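Local atomic coordinates of DUF2020 domain-containing protein (Corynebacterium diphtheriae, PDB entry 3V7B), a protein that is of unknown function but belongs to the DUF2020 family, grouped in one clan with Mog1p- and PsbP-like proteins. Residues H6-F12 with V73-P77; P11-L15 with R84-W88; P64-A69 with V128-Q132; D93-P97 with G106-G110. All coordinates share one frame. Residues are numbered along the deposited sequence.

Contact 1 of 4, residues H6-F12 with V73-P77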
loop_
_atom_site.group_PDB
_atom_site.type_symbol
_atom_site.label_atom_id
_atom_site.label_comp_id
_atom_site.label_asym_id
_atom_site.label_seq_id
_atom_site.Cartn_x
_atom_site.Cartn_y
_atom_site.Cartn_z
ATOM N N HIS A 6 -4.212 -4.332 -17.485
ATOM C CA HIS A 6 -3.308 -4.110 -16.352
ATOM C C HIS A 6 -3.829 -4.768 -15.143
ATOM O O HIS A 6 -5.044 -4.844 -14.926
ATOM C CB HIS A 6 -3.179 -2.618 -16.031
ATOM C CG HIS A 6 -2.569 -1.844 -17.136
ATOM N ND1 HIS A 6 -1.256 -1.984 -17.476
ATOM C CD2 HIS A 6 -3.148 -0.990 -18.088
ATOM C CE1 HIS A 6 -0.999 -1.209 -18.566
ATOM N NE2 HIS A 6 -2.156 -0.599 -18.933
ATOM N N ASP A 7 -2.887 -5.189 -14.318
ATOM C CA ASP A 7 -3.175 -5.798 -13.025
ATOM C C ASP A 7 -4.239 -6.942 -13.118
ATOM O O ASP A 7 -5.092 -7.091 -12.253
ATOM C CB ASP A 7 -3.667 -4.745 -12.044
ATOM C CG ASP A 7 -2.699 -3.623 -11.806
ATOM O OD1 ASP A 7 -1.516 -3.653 -12.249
ATOM O OD2 ASP A 7 -3.158 -2.695 -11.061
ATOM N N SER A 8 -4.120 -7.764 -14.148
ATOM C CA SER A 8 -5.058 -8.885 -14.378
ATOM C C SER A 8 -6.542 -8.469 -14.311
ATOM O O SER A 8 -7.413 -9.259 -13.885
ATOM C CB SER A 8 -4.799 -9.986 -13.302
ATOM O OG SER A 8 -3.428 -10.323 -13.153
ATOM N N ALA A 9 -6.839 -7.239 -14.735
ATOM C CA ALA A 9 -8.178 -6.674 -14.744
ATOM C C ALA A 9 -8.856 -6.798 -13.382
ATOM O O ALA A 9 -10.055 -6.917 -13.310
ATOM C CB ALA A 9 -9.009 -7.297 -15.874
ATOM N N LEU A 10 -8.076 -6.795 -12.289
ATOM C CA LEU A 10 -8.685 -6.893 -10.959
ATOM C C LEU A 10 -9.559 -5.678 -10.674
ATOM O O LEU A 10 -9.222 -4.580 -11.110
ATOM C CB LEU A 10 -7.626 -7.029 -9.840
ATOM C CG LEU A 10 -6.948 -8.438 -9.800
ATOM C CD1 LEU A 10 -5.732 -8.459 -8.844
ATOM C CD2 LEU A 10 -7.898 -9.575 -9.437
ATOM N N PRO A 11 -10.663 -5.864 -9.909
ATOM C CA PRO A 11 -11.575 -4.776 -9.618
ATOM C C PRO A 11 -10.933 -3.756 -8.630
ATOM O O PRO A 11 -9.906 -4.057 -8.000
ATOM C CB PRO A 11 -12.728 -5.469 -8.927
ATOM C CG PRO A 11 -12.111 -6.679 -8.293
ATOM C CD PRO A 11 -11.129 -7.134 -9.340
ATOM N N PHE A 12 -11.549 -2.580 -8.543
ATOM C CA PHE A 12 -11.046 -1.451 -7.681
ATOM C C PHE A 12 -10.768 -1.855 -6.210
ATOM O O PHE A 12 -9.894 -1.256 -5.530
ATOM C CB PHE A 12 -12.026 -0.280 -7.693
ATOM C CG PHE A 12 -13.234 -0.490 -6.854
ATOM C CD1 PHE A 12 -14.265 -1.356 -7.295
ATOM C CD2 PHE A 12 -13.353 0.083 -5.609
ATOM C CE1 PHE A 12 -15.354 -1.611 -6.481
ATOM C CE2 PHE A 12 -14.514 -0.123 -4.805
ATOM C CZ PHE A 12 -15.486 -0.972 -5.242
ATOM N N VAL A 73 0.242 -1.173 -5.413
ATOM C CA VAL A 73 0.340 -0.336 -6.580
ATOM C C VAL A 73 -0.633 -0.770 -7.689
ATOM O O VAL A 73 -0.640 -1.900 -8.121
ATOM C CB VAL A 73 1.787 -0.254 -7.130
ATOM C CG1 VAL A 73 1.819 0.704 -8.366
ATOM C CG2 VAL A 73 2.713 0.304 -6.025
ATOM N N ARG A 74 -1.522 0.132 -8.129
ATOM C CA ARG A 74 -2.568 -0.196 -9.061
ATOM C C ARG A 74 -2.381 0.607 -10.349
ATOM O O ARG A 74 -2.155 1.791 -10.321
ATOM C CB ARG A 74 -3.937 0.157 -8.535
ATOM C CG ARG A 74 -4.541 -0.745 -7.507
ATOM C CD ARG A 74 -4.394 -2.190 -7.682
ATOM N NE ARG A 74 -4.971 -2.664 -8.966
ATOM C CZ ARG A 74 -6.216 -3.048 -9.178
ATOM N NH1 ARG A 74 -7.067 -3.141 -8.195
ATOM N NH2 ARG A 74 -6.593 -3.417 -10.399
ATOM N N HIS A 75 -2.401 -0.048 -11.453
ATOM C CA HIS A 75 -2.460 0.676 -12.727
ATOM C C HIS A 75 -3.857 0.427 -13.271
ATOM O O HIS A 75 -4.209 -0.690 -13.754
ATOM C CB HIS A 75 -1.374 0.199 -13.679
ATOM C CG HIS A 75 0.014 0.638 -13.297
ATOM N ND1 HIS A 75 0.706 0.079 -12.241
ATOM C CD2 HIS A 75 0.881 1.547 -13.891
ATOM C CE1 HIS A 75 1.910 0.659 -12.142
ATOM N NE2 HIS A 75 2.027 1.561 -13.152
HETATM N N MSE A 76 -4.706 1.424 -13.147
HETATM C CA MSE A 76 -6.120 1.295 -13.567
HETATM C C MSE A 76 -6.290 1.716 -15.043
HETATM O O MSE A 76 -5.433 2.397 -15.606
HETATM C CB MSE A 76 -7.059 2.117 -12.680
HETATM C CG MSE A 76 -6.986 1.780 -11.161
HETATM SE SE MSE A 76 -7.144 -0.157 -10.752
HETATM C CE MSE A 76 -9.070 -0.294 -10.945
ATOM N N PRO A 77 -7.383 1.260 -15.698
ATOM C CA PRO A 77 -7.736 1.656 -17.100
ATOM C C PRO A 77 -8.031 3.110 -17.283
ATOM O O PRO A 77 -8.019 3.595 -18.429
ATOM C CB PRO A 77 -9.048 0.894 -17.369
ATOM C CG PRO A 77 -9.096 -0.189 -16.386
ATOM C CD PRO A 77 -8.343 0.257 -15.161
HETATM O O HOH W 1 -6.149 -2.742 -13.453
HETATM O O HOH W 2 0.338 -2.411 -10.754
HETATM O O HOH W 3 -7.314 -2.541 -5.534
#
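Between its touching residues H6-D7 and L10-F12 the backbone of 6-12 makes a tight turn: D7, S8 and A9 all have positive phi near 50°, so the chain winds with left-handed sense, held by A9 N to H6 O and L10 N to D7 O, each 3.0 Å. Beside it, 73-75 is the end of a strand, and H6 and H75 come nearest, with CA atoms 6.1 Å apart. It illustrates how an irregular leading segment can be tied to a strand largely through one arginine. The guanidinium of R74 is met in its plane by three oxygens: NE gives a salt bridge and hydrogen bond to D7 OD2 at 2.8 Å, NH2 reaches L10 O and NH1 reaches P11 O, both at 3.0 Å. D7 OD2 also accepts H75 N at 2.8 Å, so the carboxylate binds both strand backbone and arginine. Water 1 links H6 O and H75 O, and water 2 joins D7 OD1 to V73 O. Apolar closure is slight: CE of M76, a selenomethionine, lies 4.0 Å from F12 CA. H6 ND1 and D7 OD1 turn to D54, whose loop flanks the segment along with R52 and F53. R74 and M76 hydrogen-bond by backbone to A125 of the neighbouring strand 124-130 and to P123 just before it, while helix 79-89 receives F12 and M76 against E81 and V85.

Contact 2 of 4, residues P11-L15 with R84-W88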
loop_
_atom_site.group_PDB
_atom_site.type_symbol
_atom_site.label_atom_id
_atom_site.label_comp_id
_atom_site.label_asym_id
_atom_site.label_seq_id
_atom_site.Cartn_x
_atom_site.Cartn_y
_atom_site.Cartn_z
ATOM N N PRO A 11 -10.663 -5.864 -9.909
ATOM C CA PRO A 11 -11.575 -4.776 -9.618
ATOM C C PRO A 11 -10.933 -3.756 -8.630
ATOM O O PRO A 11 -9.906 -4.057 -8.000
ATOM C CB PRO A 11 -12.728 -5.469 -8.927
ATOM C CG PRO A 11 -12.111 -6.679 -8.293
ATOM C CD PRO A 11 -11.129 -7.134 -9.340
ATOM N N PHE A 12 -11.549 -2.580 -8.543
ATOM C CA PHE A 12 -11.046 -1.451 -7.681
ATOM C C PHE A 12 -10.768 -1.855 -6.210
ATOM O O PHE A 12 -9.894 -1.256 -5.530
ATOM C CB PHE A 12 -12.026 -0.280 -7.693
ATOM C CG PHE A 12 -13.234 -0.490 -6.854
ATOM C CD1 PHE A 12 -14.265 -1.356 -7.295
ATOM C CD2 PHE A 12 -13.353 0.083 -5.609
ATOM C CE1 PHE A 12 -15.354 -1.611 -6.481
ATOM C CE2 PHE A 12 -14.514 -0.123 -4.805
ATOM C CZ PHE A 12 -15.486 -0.972 -5.242
ATOM N N ASP A 13 -11.475 -2.864 -5.724
ATOM C CA ASP A 13 -11.423 -3.223 -4.299
ATOM C C ASP A 13 -10.616 -4.536 -4.077
ATOM O O ASP A 13 -10.746 -5.152 -3.057
ATOM C CB ASP A 13 -12.833 -3.339 -3.697
ATOM C CG ASP A 13 -13.748 -4.349 -4.448
ATOM O OD1 ASP A 13 -13.414 -4.881 -5.551
ATOM O OD2 ASP A 13 -14.859 -4.520 -3.928
ATOM N N ALA A 14 -9.827 -4.961 -5.084
ATOM C CA ALA A 14 -8.927 -6.120 -4.930
ATOM C C ALA A 14 -7.886 -5.864 -3.843
ATOM O O ALA A 14 -7.317 -4.730 -3.721
ATOM C CB ALA A 14 -8.208 -6.487 -6.241
ATOM N N LEU A 15 -7.592 -6.922 -3.078
ATOM C CA LEU A 15 -6.591 -6.786 -2.044
ATOM C C LEU A 15 -5.440 -7.751 -2.350
ATOM O O LEU A 15 -5.669 -8.818 -2.875
ATOM C CB LEU A 15 -7.164 -7.115 -0.678
ATOM C CG LEU A 15 -8.166 -6.103 -0.128
ATOM C CD1 LEU A 15 -8.856 -6.657 1.109
ATOM C CD2 LEU A 15 -7.427 -4.832 0.213
ATOM N N ARG A 84 -11.493 5.777 -7.735
ATOM C CA ARG A 84 -12.417 4.857 -7.059
ATOM C C ARG A 84 -11.673 4.001 -6.040
ATOM O O ARG A 84 -12.140 3.785 -4.899
ATOM C CB ARG A 84 -13.075 3.994 -8.137
ATOM C CG ARG A 84 -14.195 3.110 -7.636
ATOM C CD ARG A 84 -14.803 2.323 -8.790
ATOM N NE ARG A 84 -15.916 1.548 -8.322
ATOM C CZ ARG A 84 -16.487 0.555 -9.003
ATOM N NH1 ARG A 84 -16.072 0.216 -10.225
ATOM N NH2 ARG A 84 -17.495 -0.076 -8.462
ATOM N N VAL A 85 -10.500 3.534 -6.416
ATOM C CA VAL A 85 -9.581 2.788 -5.514
ATOM C C VAL A 85 -9.226 3.646 -4.287
ATOM O O VAL A 85 -9.412 3.246 -3.133
ATOM C CB VAL A 85 -8.255 2.391 -6.217
ATOM C CG1 VAL A 85 -7.289 1.715 -5.225
ATOM C CG2 VAL A 85 -8.546 1.422 -7.389
ATOM N N VAL A 86 -8.758 4.850 -4.551
ATOM C CA VAL A 86 -8.346 5.722 -3.498
ATOM C C VAL A 86 -9.523 6.052 -2.532
ATOM O O VAL A 86 -9.354 6.013 -1.328
ATOM C CB VAL A 86 -7.675 6.983 -4.063
ATOM C CG1 VAL A 86 -7.507 8.015 -2.969
ATOM C CG2 VAL A 86 -6.310 6.689 -4.720
ATOM N N ASP A 87 -10.717 6.333 -3.089
ATOM C CA ASP A 87 -11.883 6.640 -2.289
ATOM C C ASP A 87 -12.365 5.417 -1.545
ATOM O O ASP A 87 -12.912 5.527 -0.440
ATOM C CB ASP A 87 -13.029 7.199 -3.188
ATOM C CG ASP A 87 -12.745 8.559 -3.711
ATOM O OD1 ASP A 87 -11.655 9.138 -3.395
ATOM O OD2 ASP A 87 -13.652 9.088 -4.424
ATOM N N TRP A 88 -12.177 4.239 -2.100
ATOM C CA TRP A 88 -12.518 3.011 -1.355
ATOM C C TRP A 88 -11.599 2.797 -0.164
ATOM O O TRP A 88 -12.093 2.613 0.968
ATOM C CB TRP A 88 -12.487 1.850 -2.321
ATOM C CG TRP A 88 -12.312 0.496 -1.714
ATOM C CD1 TRP A 88 -13.252 -0.268 -1.030
ATOM C CD2 TRP A 88 -11.073 -0.320 -1.725
ATOM N NE1 TRP A 88 -12.684 -1.471 -0.593
ATOM C CE2 TRP A 88 -11.390 -1.566 -0.997
ATOM C CE3 TRP A 88 -9.792 -0.155 -2.255
ATOM C CZ2 TRP A 88 -10.448 -2.571 -0.821
ATOM C CZ3 TRP A 88 -8.852 -1.151 -2.047
ATOM C CH2 TRP A 88 -9.179 -2.340 -1.360
#
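Pi interactions carry this contact, for no hydrogen bond crosses between 11-15 and 84-88. The guanidinium of R84 lies flat on the ring of F12, centres 3.9 Å apart and planes at 12°; it is a cation-pi pair with R84 CZ off-centre, 3.9 Å from the centroid of the F12 ring. R84 CD adds a CH-pi contact over the same ring, 4.1 Å from its centroid. Parallel stacking leaves the edge of the guanidinium open to other partners, and R84 NH1 forms a salt bridge with E81, one turn back. The one aromatic pair, F12 with W88, is T-shaped: the edge of F12 points toward the face of the five-membered ring of W88, centroids 5.3 Å apart, planes at 80°. Beside it, D13 CA sits almost centrally over the six-membered ring of W88, 3.6 Å from its centroid. F12 and D13 are presented by a type I beta turn from P11 to A14, closed by A14 N to P11 O at 3.1 Å, set against one side of helix 79-89, where R84 and W88 are four residues apart, about one helical turn, and so on the same flank; W88 N bonds R84 O. Apolar contacts fill in around the rings. V85 CG2 lies 3.9 Å from F12 CB, W88 CB lies 3.8 Å from F12 CE2, and L15 CD2 meets the indole rim at W88 CH2, 3.4 Å away.

Contact 3 of 4, residues P64-A69 with V128-Q132. With EDO (1,2-ethanediol), chain C.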
loop_
_atom_site.group_PDB
_atom_site.type_symbol
_atom_site.label_atom_id
_atom_site.label_comp_id
_atom_site.label_asym_id
_atom_site.label_seq_id
_atom_site.Cartn_x
_atom_site.Cartn_y
_atom_site.Cartn_z
ATOM N N PRO A 64 1.506 -10.727 14.631
ATOM C CA PRO A 64 0.040 -10.921 14.472
ATOM C C PRO A 64 -0.363 -11.692 13.224
ATOM O O PRO A 64 0.399 -11.819 12.244
ATOM C CB PRO A 64 -0.499 -9.480 14.379
ATOM C CG PRO A 64 0.528 -8.645 15.024
ATOM C CD PRO A 64 1.857 -9.303 14.712
ATOM N N GLU A 65 -1.584 -12.197 13.209
ATOM C CA GLU A 65 -2.112 -12.828 12.006
ATOM C C GLU A 65 -2.232 -11.814 10.825
ATOM O O GLU A 65 -1.773 -12.071 9.652
ATOM C CB GLU A 65 -3.469 -13.456 12.354
ATOM C CG GLU A 65 -3.404 -14.522 13.449
ATOM C CD GLU A 65 -3.083 -15.897 12.894
ATOM O OE1 GLU A 65 -2.237 -15.994 11.979
ATOM O OE2 GLU A 65 -3.674 -16.889 13.383
ATOM N N ALA A 66 -2.837 -10.668 11.118
ATOM C CA ALA A 66 -2.990 -9.584 10.157
ATOM C C ALA A 66 -1.600 -8.962 9.837
ATOM O O ALA A 66 -0.795 -8.725 10.722
ATOM C CB ALA A 66 -3.938 -8.513 10.732
ATOM N N PRO A 67 -1.342 -8.658 8.574
ATOM C CA PRO A 67 -0.020 -8.101 8.276
ATOM C C PRO A 67 0.308 -6.804 9.033
ATOM O O PRO A 67 -0.615 -6.053 9.410
ATOM C CB PRO A 67 -0.055 -7.876 6.759
ATOM C CG PRO A 67 -1.397 -8.241 6.300
ATOM C CD PRO A 67 -2.153 -8.924 7.373
ATOM N N GLN A 68 1.591 -6.497 9.200
ATOM C CA GLN A 68 1.953 -5.208 9.811
ATOM C C GLN A 68 1.807 -4.073 8.771
ATOM O O GLN A 68 1.531 -2.937 9.136
ATOM C CB GLN A 68 3.331 -5.211 10.492
ATOM C CG GLN A 68 4.549 -5.247 9.545
ATOM C CD GLN A 68 5.815 -4.919 10.338
ATOM O OE1 GLN A 68 5.898 -3.880 10.978
ATOM N NE2 GLN A 68 6.742 -5.864 10.396
ATOM N N ALA A 69 2.053 -4.355 7.509
ATOM C CA ALA A 69 1.941 -3.344 6.443
ATOM C C ALA A 69 1.636 -4.048 5.134
ATOM O O ALA A 69 2.140 -5.140 4.808
ATOM C CB ALA A 69 3.236 -2.516 6.312
ATOM N N VAL A 128 -1.250 2.186 1.026
ATOM C CA VAL A 128 -0.478 1.521 2.006
ATOM C C VAL A 128 -1.369 1.498 3.228
ATOM O O VAL A 128 -1.964 2.533 3.560
ATOM C CB VAL A 128 0.835 2.280 2.329
ATOM C CG1 VAL A 128 1.576 1.702 3.501
ATOM C CG2 VAL A 128 1.801 2.333 1.138
ATOM N N TRP A 129 -1.469 0.309 3.818
ATOM C CA TRP A 129 -2.136 0.101 5.076
ATOM C C TRP A 129 -1.037 -0.293 6.069
ATOM O O TRP A 129 -0.099 -1.027 5.718
ATOM C CB TRP A 129 -3.103 -1.057 4.941
ATOM C CG TRP A 129 -4.325 -0.787 4.128
ATOM C CD1 TRP A 129 -5.487 -0.194 4.524
ATOM C CD2 TRP A 129 -4.532 -1.180 2.756
ATOM N NE1 TRP A 129 -6.417 -0.215 3.521
ATOM C CE2 TRP A 129 -5.889 -0.784 2.416
ATOM C CE3 TRP A 129 -3.754 -1.848 1.802
ATOM C CZ2 TRP A 129 -6.428 -1.052 1.200
ATOM C CZ3 TRP A 129 -4.285 -2.080 0.551
ATOM C CH2 TRP A 129 -5.568 -1.708 0.229
ATOM N N SER A 130 -1.163 0.187 7.285
ATOM C CA SER A 130 -0.301 -0.209 8.384
ATOM C C SER A 130 -1.149 -0.638 9.571
ATOM O O SER A 130 -2.225 -0.117 9.776
ATOM C CB SER A 130 0.569 0.962 8.836
ATOM O OG SER A 130 1.152 0.714 10.118
ATOM N N ASN A 131 -0.615 -1.549 10.376
ATOM C CA ASN A 131 -1.308 -1.982 11.605
ATOM C C ASN A 131 -1.078 -0.998 12.741
ATOM O O ASN A 131 -1.572 -1.221 13.839
ATOM C CB ASN A 131 -0.944 -3.439 12.019
ATOM C CG ASN A 131 0.468 -3.568 12.571
ATOM O OD1 ASN A 131 1.262 -2.638 12.509
ATOM N ND2 ASN A 131 0.784 -4.755 13.137
ATOM N N GLN A 132 -0.293 0.060 12.474
ATOM C CA GLN A 132 0.067 1.074 13.476
ATOM C C GLN A 132 -0.904 2.245 13.465
ATOM O O GLN A 132 -1.607 2.453 12.499
ATOM C CB GLN A 132 1.489 1.587 13.174
ATOM C CG GLN A 132 2.490 0.456 13.146
ATOM C CD GLN A 132 2.743 -0.151 14.512
ATOM O OE1 GLN A 132 2.966 0.559 15.472
ATOM N NE2 GLN A 132 2.739 -1.472 14.596
HETATM C C1 EDO C . -3.078 -4.134 8.416
HETATM O O1 EDO C . -3.091 -5.555 8.628
HETATM C C2 EDO C . -2.083 -3.808 7.289
HETATM O O2 EDO C . -2.299 -4.465 6.016
HETATM O O HOH W 4 -1.605 -6.826 12.503
#
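A classic beta bulge marks where strand 69-75 begins: Q68 and A69 both sit opposite F60 on one neighbouring strand, while 128-132 lies along the other side. Here A69 and S130 form an antiparallel non-hydrogen-bonded pair, CA atoms 4.3 Å apart, and the pairing ends with N131 N donating to Q68 O at 2.8 Å. Weaker CA-H...O contacts accompany it, from A69 CA to W129 O (3.2 Å) and from S130 CA to Q68 O (3.4 Å). Beyond S130 the chain leaves the strand through an ST turn, in which S130 OG accepts Q132 N at 2.8 Å. N131 packs its CB 3.7 Å from P67 O, and water 4 bridges N131 ND2 and A66 O; the same ND2 also bonds Q42, whose backbone oxygen takes Q68 NE2. A 1,2-ethanediol, probably from the crystallisation liquor, donates O1 to P67 O at 2.6 Å and is also hydrogen-bonded to T70. The two faces of the sheet are covered differently: A69 and V128 pack on M141 of helix 135-149, whereas W129, turned to the other face, leans on L15 and M72. Helix 33-40 closes the loop end, with N40 bonded to S130 OG.

Contact 4 of 4, residues D93-P97 with G106-G110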
loop_
_atom_site.group_PDB
_atom_site.type_symbol
_atom_site.label_atom_id
_atom_site.label_comp_id
_atom_site.label_asym_id
_atom_site.label_seq_id
_atom_site.Cartn_x
_atom_site.Cartn_y
_atom_site.Cartn_z
ATOM N N ASP A 93 -15.322 10.884 3.754
ATOM C CA ASP A 93 -15.760 11.435 5.048
ATOM C C ASP A 93 -15.080 10.958 6.284
ATOM O O ASP A 93 -15.473 11.345 7.408
ATOM C CB ASP A 93 -17.266 11.231 5.212
ATOM C CG ASP A 93 -17.687 9.775 5.145
ATOM O OD1 ASP A 93 -16.809 8.909 5.361
ATOM O OD2 ASP A 93 -18.888 9.529 4.864
ATOM N N THR A 94 -14.071 10.110 6.142
ATOM C CA THR A 94 -13.416 9.517 7.290
ATOM C C THR A 94 -11.914 9.713 7.262
ATOM O O THR A 94 -11.228 9.206 8.119
ATOM C CB THR A 94 -13.722 7.983 7.433
ATOM O OG1 THR A 94 -13.284 7.253 6.256
ATOM C CG2 THR A 94 -15.161 7.739 7.711
ATOM N N THR A 95 -11.388 10.410 6.248
ATOM C CA THR A 95 -9.988 10.585 6.127
ATOM C C THR A 95 -9.703 12.041 5.783
ATOM O O THR A 95 -10.630 12.786 5.330
ATOM C CB THR A 95 -9.374 9.641 5.037
ATOM O OG1 THR A 95 -9.863 10.015 3.748
ATOM C CG2 THR A 95 -9.725 8.104 5.376
ATOM N N GLU A 96 -8.425 12.420 5.928
ATOM C CA GLU A 96 -7.971 13.770 5.618
ATOM C C GLU A 96 -7.163 13.774 4.342
ATOM O O GLU A 96 -6.750 12.686 3.836
ATOM C CB GLU A 96 -7.227 14.411 6.816
ATOM C CG GLU A 96 -5.999 13.636 7.220
ATOM C CD GLU A 96 -5.143 14.251 8.289
ATOM O OE1 GLU A 96 -5.513 15.266 8.886
ATOM O OE2 GLU A 96 -4.062 13.677 8.520
ATOM N N PRO A 97 -7.004 14.961 3.733
ATOM C CA PRO A 97 -6.318 14.926 2.456
ATOM C C PRO A 97 -4.888 14.448 2.593
ATOM O O PRO A 97 -4.254 14.708 3.604
ATOM C CB PRO A 97 -6.341 16.372 1.985
ATOM C CG PRO A 97 -7.505 16.975 2.719
ATOM C CD PRO A 97 -7.580 16.280 4.030
ATOM N N GLY A 106 -5.191 12.089 -2.562
ATOM C CA GLY A 106 -6.020 11.044 -2.035
ATOM C C GLY A 106 -6.308 11.364 -0.559
ATOM O O GLY A 106 -6.550 12.533 -0.264
ATOM N N GLY A 107 -6.182 10.373 0.310
ATOM C CA GLY A 107 -6.531 10.516 1.765
ATOM C C GLY A 107 -5.652 9.681 2.687
ATOM O O GLY A 107 -4.953 8.749 2.254
ATOM N N ARG A 108 -5.728 9.987 3.975
ATOM C CA ARG A 108 -4.907 9.359 4.970
ATOM C C ARG A 108 -5.654 9.459 6.309
ATOM O O ARG A 108 -6.484 10.367 6.499
ATOM C CB ARG A 108 -3.516 10.022 5.073
ATOM C CG ARG A 108 -3.547 11.513 5.311
ATOM C CD ARG A 108 -2.195 12.111 5.627
ATOM N NE ARG A 108 -2.339 13.573 5.758
ATOM C CZ ARG A 108 -1.401 14.393 6.250
ATOM N NH1 ARG A 108 -0.219 13.902 6.629
ATOM N NH2 ARG A 108 -1.637 15.714 6.346
ATOM N N ALA A 109 -5.387 8.515 7.194
ATOM C CA ALA A 109 -6.063 8.404 8.483
ATOM C C ALA A 109 -5.231 7.420 9.320
ATOM O O ALA A 109 -4.651 6.425 8.760
ATOM C CB ALA A 109 -7.479 7.855 8.328
ATOM N N GLY A 110 -5.113 7.714 10.619
ATOM C CA GLY A 110 -4.446 6.820 11.541
ATOM C C GLY A 110 -5.348 6.687 12.767
ATOM O O GLY A 110 -5.687 7.693 13.345
HETATM O O HOH W 5 -4.399 16.740 5.514
#
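G106 meets the other strand through its backbone alone: G106 O lies 3.6 Å from P97 CA. G107 follows as the partner of P97 in a non-hydrogen-bonded antiparallel pair, CA atoms 4.5 Å apart. Its lack of a side chain matters, because a CB here would come within 2.6 Å of T95 OG1; instead G107 CA approaches E96 O to 3.0 Å in a CA-H...O contact. R108 forms the hydrogen-bonded pair with E96, through R108 N to E96 O and E96 N to R108 O, both 2.9 Å. Its side chain then extends along the partner strand to the next residue, where R108 NE donates to P97 O at 3.1 Å and water 5 joins that oxygen to R108 NH2. E96 OE2 lies over a face of the guanidinium, 3.3 Å from R108 NE, so the salt bridge rests on charge alone. At A109 the contact becomes apolar, A109 CB meeting T95 CG2 at 3.7 Å, while T95 OG1 is bonded to P91 O. The touching parts run 126° apart, well short of straight antiparallel, as the segment before E96 swings off the strand. Together the two strands make a beta hairpin at one border of the sheet: 96-98 is outermost within the chain, G107 and A109 bond onward to A118 and V116 of strand 114-121, and R108 NH1 reaches E139 of helix 135-149.

Overall arrangement
The four contacts show how a loop, a helix and strands near and far in sequence are assembled around one antiparallel sheet. Contacts 1 and 2, centres about 9 Å apart, share P11 and F12, so the leading segment meets first a strand and then the following helix; M76 SE touches V85 CG2 at 4.0 Å between them. Contact 2 is also the link to the others: L15 CD2 lies 3.6 Å from W129 CH2 of contact 3, and V86 CG1 lies 3.5 Å from G106 CA of contact 4. Contacts 1 and 3, about 22 Å between centres, lie on opposite sides of the chain's centre. The ethanediol sits at contact 3.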